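Local atomic coordinates of guanine nucleotide exchange factor SRM1 (Saccharomyces cerevisiae, PDB entry 3OF7), a protein that promotes the exchange of GDP for GTP on the GTPases GSP1 and GSP2, binds chromatin and controls RNA metabolism and transport. Residues H148-L153 against S160-S165; N205-A210 against L219-M224. One frame throughout, in Å; residues are numbered along the deposited sequence.

Contact 1: residues H148-L153 against S160-S165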
ATOM      1  N   HIS A 148      -8.148  15.999 -18.368  1.00 23.14           N
ATOM      2  CA  HIS A 148      -7.268  15.684 -17.241  1.00 22.28           C
ATOM      3  C   HIS A 148      -7.182  14.172 -17.084  1.00 21.41           C
ATOM      4  O   HIS A 148      -8.027  13.447 -17.606  1.00 21.35           O
ATOM      5  CB  HIS A 148      -7.754  16.347 -15.953  1.00 22.27           C
ATOM      6  CG  HIS A 148      -7.932  17.825 -16.084  1.00 22.93           C
ATOM      7  ND1 HIS A 148      -6.880  18.678 -16.330  1.00 22.97           N
ATOM      8  CD2 HIS A 148      -9.044  18.597 -16.044  1.00 23.50           C
ATOM      9  CE1 HIS A 148      -7.331  19.916 -16.419  1.00 23.56           C
ATOM     10  NE2 HIS A 148      -8.642  19.894 -16.253  1.00 24.78           N
ATOM     11  N   LYS A 149      -6.162  13.715 -16.363  1.00 20.55           N
ATOM     12  CA  LYS A 149      -5.929  12.289 -16.169  1.00 19.83           C
ATOM     13  C   LYS A 149      -5.635  11.955 -14.714  1.00 18.74           C
ATOM     14  O   LYS A 149      -5.200  12.813 -13.951  1.00 18.36           O
ATOM     15  CB  LYS A 149      -4.773  11.823 -17.059  1.00 20.04           C
ATOM     16  CG  LYS A 149      -5.206  11.607 -18.509  0.80 21.63           C
ATOM     17  CD  LYS A 149      -4.051  11.230 -19.417  0.70 22.75           C
ATOM     18  CE  LYS A 149      -4.520  11.101 -20.866  0.70 23.92           C
ATOM     19  NZ  LYS A 149      -5.233  12.330 -21.327  0.70 24.24           N
ATOM     20  N   VAL A 150      -5.865  10.698 -14.344  1.00 17.70           N
ATOM     21  CA  VAL A 150      -5.485  10.215 -13.020  1.00 16.46           C
ATOM     22  C   VAL A 150      -3.971  10.006 -12.978  1.00 16.24           C
ATOM     23  O   VAL A 150      -3.400   9.406 -13.894  1.00 15.99           O
ATOM     24  CB  VAL A 150      -6.186   8.887 -12.685  1.00 16.91           C
ATOM     25  CG1 VAL A 150      -5.718   8.345 -11.324  1.00 15.47           C
ATOM     26  CG2 VAL A 150      -7.714   9.047 -12.722  1.00 15.95           C
ATOM     27  N   VAL A 151      -3.328  10.493 -11.924  1.00 15.42           N
ATOM     28  CA  VAL A 151      -1.888  10.274 -11.736  1.00 15.69           C
ATOM     29  C   VAL A 151      -1.586   9.317 -10.586  1.00 15.12           C
ATOM     30  O   VAL A 151      -0.497   8.756 -10.518  1.00 15.25           O
ATOM     31  CB  VAL A 151      -1.087  11.592 -11.560  1.00 15.51           C
ATOM     32  CG1 VAL A 151      -1.283  12.514 -12.776  1.00 16.75           C
ATOM     33  CG2 VAL A 151      -1.475  12.306 -10.262  1.00 16.38           C
ATOM     34  N   GLN A 152      -2.552   9.126  -9.691  1.00 14.96           N
ATOM     35  CA  GLN A 152      -2.397   8.146  -8.609  1.00 14.21           C
ATOM     36  C   GLN A 152      -3.742   7.642  -8.097  1.00 14.39           C
ATOM     37  O   GLN A 152      -4.681   8.416  -7.947  1.00 14.49           O
ATOM     38  CB  GLN A 152      -1.580   8.713  -7.439  1.00 14.43           C
ATOM     39  CG  GLN A 152      -1.131   7.628  -6.446  1.00 13.19           C
ATOM     40  CD  GLN A 152      -0.544   8.160  -5.147  1.00 15.10           C
ATOM     41  OE1 GLN A 152      -0.217   9.342  -5.026  1.00 14.74           O
ATOM     42  NE2 GLN A 152      -0.400   7.270  -4.161  1.00 13.62           N
ATOM     43  N   LEU A 153      -3.809   6.339  -7.827  1.00 13.57           N
ATOM     44  CA  LEU A 153      -4.956   5.733  -7.160  1.00 13.50           C
ATOM     45  C   LEU A 153      -4.568   5.364  -5.729  1.00 13.15           C
ATOM     46  O   LEU A 153      -3.398   5.165  -5.430  1.00 13.44           O
ATOM     47  CB  LEU A 153      -5.457   4.505  -7.941  1.00 13.25           C
ATOM     48  CG  LEU A 153      -6.087   4.768  -9.316  1.00 14.57           C
ATOM     49  CD1 LEU A 153      -6.326   3.452 -10.048  1.00 13.73           C
ATOM     50  CD2 LEU A 153      -7.397   5.525  -9.171  1.00 14.65           C
ATOM     51  N   SER A 160     -11.830   4.679  -1.454  1.00 14.29           N
ATOM     52  CA  SER A 160     -11.080   4.739  -2.687  1.00 14.08           C
ATOM     53  C   SER A 160     -10.837   6.194  -3.029  1.00 14.44           C
ATOM     54  O   SER A 160     -11.653   7.061  -2.696  1.00 14.17           O
ATOM     55  CB  SER A 160     -11.879   4.072  -3.798  1.00 13.85           C
ATOM     56  OG  SER A 160     -11.987   2.681  -3.568  1.00 13.15           O
ATOM     57  N   CYS A 161      -9.716   6.456  -3.688  1.00 14.55           N
ATOM     58  CA  CYS A 161      -9.319   7.817  -4.012  1.00 15.22           C
ATOM     59  C   CYS A 161      -8.574   7.864  -5.338  1.00 15.48           C
ATOM     60  O   CYS A 161      -7.764   6.987  -5.629  1.00 15.07           O
ATOM     61  CB  CYS A 161      -8.457   8.405  -2.896  1.00 14.98           C
ATOM     62  SG  CYS A 161      -8.142  10.181  -3.071  1.00 17.64           S
ATOM     63  N   ALA A 162      -8.877   8.881  -6.143  1.00 15.36           N
ATOM     64  CA  ALA A 162      -8.146   9.127  -7.380  1.00 15.75           C
ATOM     65  C   ALA A 162      -7.654  10.561  -7.386  1.00 15.82           C
ATOM     66  O   ALA A 162      -8.445  11.504  -7.189  1.00 15.97           O
ATOM     67  CB  ALA A 162      -9.032   8.861  -8.604  1.00 15.22           C
ATOM     68  N   LEU A 163      -6.351  10.715  -7.597  1.00 15.49           N
ATOM     69  CA  LEU A 163      -5.719  12.019  -7.704  1.00 15.38           C
ATOM     70  C   LEU A 163      -5.528  12.387  -9.172  1.00 15.70           C
ATOM     71  O   LEU A 163      -4.933  11.617  -9.933  1.00 15.45           O
ATOM     72  CB  LEU A 163      -4.365  12.006  -6.993  1.00 15.26           C
ATOM     73  CG  LEU A 163      -3.488  13.255  -7.133  1.00 15.72           C
ATOM     74  CD1 LEU A 163      -4.179  14.490  -6.532  1.00 16.55           C
ATOM     75  CD2 LEU A 163      -2.114  13.031  -6.512  1.00 16.32           C
ATOM     76  N   PHE A 164      -6.023  13.563  -9.562  1.00 15.82           N
ATOM     77  CA  PHE A 164      -5.982  13.977 -10.965  1.00 16.34           C
ATOM     78  C   PHE A 164      -4.837  14.942 -11.249  1.00 16.49           C
ATOM     79  O   PHE A 164      -4.312  15.582 -10.340  1.00 15.83           O
ATOM     80  CB  PHE A 164      -7.326  14.566 -11.408  1.00 16.39           C
ATOM     81  CG  PHE A 164      -8.386  13.535 -11.665  1.00 16.86           C
ATOM     82  CD1 PHE A 164      -9.154  13.021 -10.616  1.00 17.00           C
ATOM     83  CD2 PHE A 164      -8.623  13.073 -12.952  1.00 17.03           C
ATOM     84  CE1 PHE A 164     -10.135  12.071 -10.850  1.00 18.94           C
ATOM     85  CE2 PHE A 164      -9.611  12.114 -13.202  1.00 17.04           C
ATOM     86  CZ  PHE A 164     -10.370  11.614 -12.150  1.00 17.82           C
ATOM     87  N   SER A 165      -4.456  15.032 -12.520  1.00 17.04           N
ATOM     88  CA  SER A 165      -3.326  15.852 -12.938  1.00 18.09           C
ATOM     89  C   SER A 165      -3.563  17.347 -12.708  1.00 19.34           C
ATOM     90  O   SER A 165      -2.617  18.135 -12.741  1.00 19.91           O
ATOM     91  CB  SER A 165      -3.017  15.602 -14.412  1.00 17.77           C
ATOM     92  OG  SER A 165      -4.192  15.755 -15.183  1.00 16.83           O
TER
HETATM   93  O   HOH W   1      -4.305  18.049 -16.452  1.00 26.37           O
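Val150 lays its CG2 over one face of the Phe164 ring, offset toward the rim, with CE2 the nearest ring atom at 3.6 Å and CZ just beyond; it is a CH-pi contact 4.0 Å from CG2 to the ring centroid. CG of Phe164 is anti to its carbonyl carbon (chi1 -77°). The other branch of Val150, CG1, heads for the CB of Ala162. On the same side of the hairpin Leu153 brings CD2 to within 3.8 Å of Ala162 CB. On the Leu163 side, Val151 crosses Leu163 obliquely, its CG2 3.8 Å from Leu163 CG, while its CG1 rests on Ser165 CB. The two antiparallel strands are joined through a classic beta bulge: Leu163 O takes a firm bond from Val151 N (2.8 Å) and a weak one from Gln152 N, and Leu163 N returns a nearly straight bond to Gln152 O. At the open end Ser165 OG accepts the N-H of Lys149 at 3.1 Å, almost linearly, and a water bridges that hydroxyl to His148 ND1 in the plane of the imidazole. An alanine in place of Phe164 would probably leave Val150 CG2 without its aromatic partner and open a gap where the ring lay. The chemistry thus runs from apolar packing within the hairpin to a polar end at His148 and Ser165, where a water joins the two side chains.

Contact 2: residues N205-A210 against L219-M224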
ATOM      1  N   ASN A 205      -1.954  22.428  -5.140  1.00 25.87           N
ATOM      2  CA  ASN A 205      -2.376  21.162  -5.724  1.00 24.56           C
ATOM      3  C   ASN A 205      -1.926  19.995  -4.854  1.00 23.20           C
ATOM      4  O   ASN A 205      -0.833  20.017  -4.282  1.00 22.98           O
ATOM      5  CB  ASN A 205      -1.794  20.993  -7.131  1.00 25.01           C
ATOM      6  CG  ASN A 205      -2.585  21.744  -8.199  1.00 26.14           C
ATOM      7  OD1 ASN A 205      -3.554  22.452  -7.911  1.00 26.54           O
ATOM      8  ND2 ASN A 205      -2.173  21.575  -9.448  1.00 27.23           N
ATOM      9  N   ILE A 206      -2.772  18.977  -4.763  1.00 21.70           N
ATOM     10  CA  ILE A 206      -2.380  17.723  -4.124  1.00 20.26           C
ATOM     11  C   ILE A 206      -1.459  16.965  -5.084  1.00 19.34           C
ATOM     12  O   ILE A 206      -1.741  16.887  -6.282  1.00 19.34           O
ATOM     13  CB  ILE A 206      -3.617  16.877  -3.751  1.00 20.17           C
ATOM     14  CG1 ILE A 206      -4.553  17.680  -2.830  1.00 19.91           C
ATOM     15  CG2 ILE A 206      -3.188  15.532  -3.113  1.00 19.22           C
ATOM     16  CD1 ILE A 206      -3.842  18.315  -1.603  1.00 19.73           C
ATOM     17  N   VAL A 207      -0.362  16.433  -4.555  1.00 18.52           N
ATOM     18  CA  VAL A 207       0.667  15.777  -5.374  1.00 17.72           C
ATOM     19  C   VAL A 207       0.843  14.277  -5.082  1.00 17.01           C
ATOM     20  O   VAL A 207       1.351  13.531  -5.928  1.00 16.40           O
ATOM     21  CB  VAL A 207       2.036  16.498  -5.254  1.00 17.57           C
ATOM     22  CG1 VAL A 207       1.914  17.965  -5.685  1.00 19.10           C
ATOM     23  CG2 VAL A 207       2.615  16.385  -3.829  1.00 18.07           C
ATOM     24  N   GLN A 208       0.420  13.838  -3.896  1.00 15.92           N
ATOM     25  CA  GLN A 208       0.610  12.442  -3.488  1.00 15.09           C
ATOM     26  C   GLN A 208      -0.421  11.973  -2.466  1.00 14.80           C
ATOM     27  O   GLN A 208      -0.862  12.750  -1.610  1.00 14.47           O
ATOM     28  CB  GLN A 208       2.012  12.224  -2.924  1.00 15.33           C
ATOM     29  CG  GLN A 208       2.422  10.748  -2.876  1.00 16.15           C
ATOM     30  CD  GLN A 208       3.613  10.475  -1.991  1.00 17.57           C
ATOM     31  OE1 GLN A 208       4.106  11.355  -1.278  1.00 19.56           O
ATOM     32  NE2 GLN A 208       4.086   9.237  -2.025  1.00 20.31           N
ATOM     33  N   LEU A 209      -0.775  10.693  -2.562  1.00 14.13           N
ATOM     34  CA  LEU A 209      -1.698  10.054  -1.619  1.00 14.11           C
ATOM     35  C   LEU A 209      -0.974   8.988  -0.807  1.00 13.80           C
ATOM     36  O   LEU A 209       0.008   8.409  -1.282  1.00 14.21           O
ATOM     37  CB  LEU A 209      -2.867   9.412  -2.373  1.00 13.80           C
ATOM     38  CG  LEU A 209      -3.552  10.202  -3.491  1.00 14.32           C
ATOM     39  CD1 LEU A 209      -4.575   9.336  -4.216  1.00 15.64           C
ATOM     40  CD2 LEU A 209      -4.236  11.459  -2.949  1.00 15.46           C
ATOM     41  N   ALA A 210      -1.451   8.732   0.411  1.00 13.17           N
ATOM     42  CA  ALA A 210      -0.981   7.568   1.189  1.00 12.79           C
ATOM     43  C   ALA A 210      -2.144   6.955   1.980  1.00 12.62           C
ATOM     44  O   ALA A 210      -2.553   7.513   3.007  1.00 12.63           O
ATOM     45  CB  ALA A 210       0.170   7.958   2.123  1.00 12.73           C
ATOM     46  N   LEU A 219      -0.579  14.895   0.403  1.00 16.99           N
ATOM     47  CA  LEU A 219       0.552  15.827   0.409  1.00 17.02           C
ATOM     48  C   LEU A 219       0.326  16.870  -0.679  1.00 17.67           C
ATOM     49  O   LEU A 219      -0.099  16.528  -1.789  1.00 17.39           O
ATOM     50  CB  LEU A 219       1.866  15.085   0.144  1.00 17.05           C
ATOM     51  CG  LEU A 219       3.183  15.876   0.130  1.00 16.54           C
ATOM     52  CD1 LEU A 219       3.464  16.558   1.481  1.00 15.19           C
ATOM     53  CD2 LEU A 219       4.337  14.929  -0.230  1.00 15.34           C
ATOM     54  N   ASP A 220       0.588  18.137  -0.367  1.00 18.60           N
ATOM     55  CA  ASP A 220       0.421  19.182  -1.387  1.00 19.40           C
ATOM     56  C   ASP A 220       1.750  19.757  -1.872  1.00 20.00           C
ATOM     57  O   ASP A 220       2.815  19.398  -1.364  1.00 19.48           O
ATOM     58  CB  ASP A 220      -0.589  20.259  -0.956  1.00 19.81           C
ATOM     59  CG  ASP A 220      -0.041  21.228   0.072  1.00 19.89           C
ATOM     60  OD1 ASP A 220       1.181  21.239   0.326  1.00 19.69           O
ATOM     61  OD2 ASP A 220      -0.859  21.992   0.635  1.00 22.54           O
ATOM     62  N   GLU A 221       1.671  20.653  -2.856  1.00 21.02           N
ATOM     63  CA  GLU A 221       2.856  21.243  -3.493  1.00 22.11           C
ATOM     64  C   GLU A 221       3.839  21.900  -2.529  1.00 22.44           C
ATOM     65  O   GLU A 221       5.043  21.851  -2.766  1.00 22.97           O
ATOM     66  CB  GLU A 221       2.446  22.277  -4.538  1.00 22.22           C
ATOM     67  CG  GLU A 221       1.677  21.735  -5.709  1.00 22.84           C
ATOM     68  CD  GLU A 221       1.284  22.838  -6.670  1.00 25.18           C
ATOM     69  OE1 GLU A 221       2.005  23.029  -7.674  1.00 26.61           O
ATOM     70  OE2 GLU A 221       0.274  23.522  -6.409  1.00 25.17           O
ATOM     71  N   GLU A 222       3.335  22.521  -1.459  1.00 23.02           N
ATOM     72  CA  GLU A 222       4.216  23.206  -0.497  1.00 23.12           C
ATOM     73  C   GLU A 222       4.747  22.284   0.605  1.00 23.21           C
ATOM     74  O   GLU A 222       5.583  22.687   1.419  1.00 23.06           O
ATOM     75  CB  GLU A 222       3.551  24.468   0.094  1.00 23.56           C
ATOM     76  CG  GLU A 222       2.445  24.215   1.131  0.80 24.76           C
ATOM     77  CD  GLU A 222       2.124  25.449   1.981  0.70 27.39           C
ATOM     78  OE1 GLU A 222       2.976  26.356   2.076  1.00 27.82           O
ATOM     79  OE2 GLU A 222       1.013  25.513   2.549  0.90 28.30           O
ATOM     80  N   GLY A 223       4.276  21.037   0.622  1.00 22.89           N
ATOM     81  CA  GLY A 223       4.781  20.063   1.579  1.00 22.14           C
ATOM     82  C   GLY A 223       3.934  19.918   2.830  1.00 21.59           C
ATOM     83  O   GLY A 223       4.391  19.355   3.822  1.00 21.64           O
ATOM     84  N   MET A 224       2.707  20.429   2.785  1.00 21.51           N
ATOM     85  CA  MET A 224       1.765  20.272   3.895  1.00 21.51           C
ATOM     86  C   MET A 224       1.101  18.895   3.783  1.00 20.86           C
ATOM     87  O   MET A 224       0.758  18.448   2.682  1.00 20.96           O
ATOM     88  CB  MET A 224       0.711  21.385   3.876  1.00 21.67           C
ATOM     89  CG  MET A 224      -0.196  21.463   5.118  1.00 23.55           C
ATOM     90  SD  MET A 224       0.597  22.110   6.615  1.00 27.06           S
ATOM     91  CE  MET A 224       0.577  23.881   6.263  1.00 27.77           C
TER
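Glu221 reaches back from the end of one strand to the start of its partner, in a beta-hairpin of the RCC1-like propeller that carries a classic beta bulge. Its CB stays 4.0 Å from Asn205 O, and CG, anti to the carbonyl carbon (chi1 -64°), comes closer to that oxygen and also touches Val207 CG1 at 3.8 Å, the two side chains crossing at about a right angle. From CG the chain runs on extended, bringing CD alongside Asn205 CB. At the tip, OE2 accepts the backbone N-H of Asn205 at 2.8 Å, on the anti side and 27° out of the carboxylate plane. Glu221 N returns a bond to Asn205 O, and the residue thereby grips both backbone polar atoms of Asn205. The side chains of Asn205 and Glu221 lie side by side and point the same way. Deeper in, Val207 N and, weakly, Gln208 N converge on Leu219 O, forming the bulge, and Val207 CG2 packs against Leu219 CG. Gln208 extends its side chain past Leu219, OE1 lying 3.7 Å from Leu219 CD2; its amide group bonds Tyr23 OH through NE2 and Ile262 N through OE1. Ile206 CD1 meets the CB of Asp220. At the end of the strand the chain makes a type I turn from Asp220 to Gly223, and Asp220 OD2 bonds Ser202 OG. The other carboxylate oxygen, OD1, accepts the N-H of Met224 at 3.0 Å from above the carboxylate plane, with weaker bonds from Glu222 N and Gly223 N.

Overall arrangement
Contact 1 closes before contact 2 opens, and their centres lie about 13 Å apart on the same side of the chain's centre. Each joins the first two strands of a successive antiparallel sheet in the RCC1-like propeller, and each has its bulge near the start of the hairpin. The blades meet directly: Gln152 OE1 of contact 1 probably accepts a hydrogen bond from Leu209 N at 2.9 Å, while Leu163 CD1 packs 3.4 Å from Ile206 O. Gln208 stands in contact 2 where Gln152 stands in contact 1. Gln16, from the N-terminal segment, spans the seam, its NE2 bonding both Phe164 O and Ile206 O.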